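Local atomic coordinates of family 88 glycosyl hydrolase (PDB entry 5NOA), a protein that probably acts as a polysaccharide lyase that removes rhamnose caps from complex arabinogalactan proteins, within a family better known for glycoside hydrolases. Residues 320-323 / 324-328. Residues are numbered along the deposited sequence; the frame is centred on the assembly and turned at random.
Sequences AWKY and LSTVA
Tyr323 packs its ring against Leu324, Val327 and Ala328 in the last turns of helix 310-328, in a largely helical protein consistent with the six-hairpin fold of its clan. With CG anti to the backbone N and beside the carbonyl carbon (chi1 162°), the ring reaches forward along the next turn. Val327 CG1 meets ring atom CE1 at 3.6 Å, the two side chains crossing at about a right angle, while Leu324 CD2 touches CD2 of the ring at 3.9 Å and Ala328 CB lies 4.1 Å from CE2. Beyond the helix, Tyr323 OH is hydrogen-bonded to Thr289 OG1, and Tyr273 meets the ring edge-to-face. Replacing the ring with an alanine side chain is likely to open a gap beside Val327 CG1 and Ala328 CB and leave Thr289 OG1 without its phenol partner. Leu324 also sends CD1 to Trp321 CE3 (4.0 Å); both residues pack on helix 358-377, at Phe364 for the leucine and at Ala368 and Arg371 for the tryptophan. The helix widens as it ends: Tyr323 O accepts from Val327 N and, in a pi-type turn, from Ala328 N (3.1 Å). Ser325 lays CB over one face of the Trp321 indole, 4.0 Å from the five-membered ring centroid. Ser325 OG, set between its own backbone N and carbonyl carbon (chi1 64°), turns back to donate to Trp321 O (2.8 Å), which OG and Ser325 N approach from opposite faces of the carbonyl plane.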
# COMPACT_ATOMS: atom_id res chain seq x y z
N ALA A 320 -12.52 1.30 12.53
CA ALA A 320 -12.17 1.53 11.12
C ALA A 320 -12.97 0.67 10.16
O ALA A 320 -13.47 1.16 9.15
CB ALA A 320 -10.69 1.35 10.92
N TRP A 321 -13.10 -0.61 10.51
CA TRP A 321 -13.89 -1.50 9.66
C TRP A 321 -15.35 -1.10 9.64
O TRP A 321 -16.03 -1.22 8.63
CB TRP A 321 -13.73 -2.98 10.05
CG TRP A 321 -14.55 -3.84 9.16
CD1 TRP A 321 -15.74 -4.40 9.47
CD2 TRP A 321 -14.31 -4.10 7.78
NE1 TRP A 321 -16.25 -5.05 8.36
CE2 TRP A 321 -15.39 -4.87 7.31
CE3 TRP A 321 -13.27 -3.76 6.89
CZ2 TRP A 321 -15.47 -5.28 5.99
CZ3 TRP A 321 -13.36 -4.18 5.59
CH2 TRP A 321 -14.45 -4.94 5.16
N LYS A 322 -15.86 -0.63 10.78
CA LYS A 322 -17.18 -0.11 10.81
C LYS A 322 -17.39 1.03 9.78
O LYS A 322 -18.34 1.03 9.01
CB LYS A 322 -17.50 0.31 12.23
CG LYS A 322 -18.80 1.02 12.36
CD LYS A 322 -19.11 1.24 13.83
CE LYS A 322 -20.30 2.14 14.01
NZ LYS A 322 -21.52 1.38 13.70
N TYR A 323 -16.46 1.97 9.74
CA TYR A 323 -16.50 3.01 8.74
C TYR A 323 -16.44 2.42 7.33
O TYR A 323 -17.22 2.80 6.44
CB TYR A 323 -15.35 4.02 8.96
CG TYR A 323 -15.10 4.83 7.71
CD1 TYR A 323 -15.94 5.88 7.34
CD2 TYR A 323 -14.09 4.49 6.83
CE1 TYR A 323 -15.77 6.56 6.16
CE2 TYR A 323 -13.90 5.18 5.66
CZ TYR A 323 -14.76 6.21 5.31
OH TYR A 323 -14.64 6.91 4.12
N LEU A 324 -15.48 1.52 7.09
CA LEU A 324 -15.32 1.00 5.72
C LEU A 324 -16.55 0.29 5.23
O LEU A 324 -16.91 0.43 4.10
CB LEU A 324 -14.10 0.09 5.65
CG LEU A 324 -12.75 0.78 5.84
CD1 LEU A 324 -11.65 -0.25 6.03
CD2 LEU A 324 -12.43 1.70 4.67
N SER A 325 -17.15 -0.51 6.11
CA SER A 325 -18.26 -1.35 5.71
C SER A 325 -19.60 -0.67 5.66
O SER A 325 -20.47 -1.12 4.93
CB SER A 325 -18.30 -2.59 6.60
OG SER A 325 -18.53 -2.28 7.93
N THR A 326 -19.74 0.41 6.41
CA THR A 326 -21.00 1.15 6.51
C THR A 326 -21.07 2.42 5.71
O THR A 326 -22.16 2.81 5.32
CB THR A 326 -21.36 1.50 7.97
OG1 THR A 326 -20.37 2.38 8.57
CG2 THR A 326 -21.42 0.28 8.71
N VAL A 327 -19.95 3.11 5.60
CA VAL A 327 -19.94 4.44 5.00
C VAL A 327 -19.22 4.39 3.64
O VAL A 327 -19.78 4.87 2.63
CB VAL A 327 -19.30 5.48 5.93
CG1 VAL A 327 -19.24 6.83 5.27
CG2 VAL A 327 -20.07 5.54 7.25
N ALA A 328 -18.02 3.84 3.60
CA ALA A 328 -17.28 3.81 2.33
C ALA A 328 -17.93 2.87 1.30
O ALA A 328 -18.06 3.21 0.13
CB ALA A 328 -15.84 3.42 2.56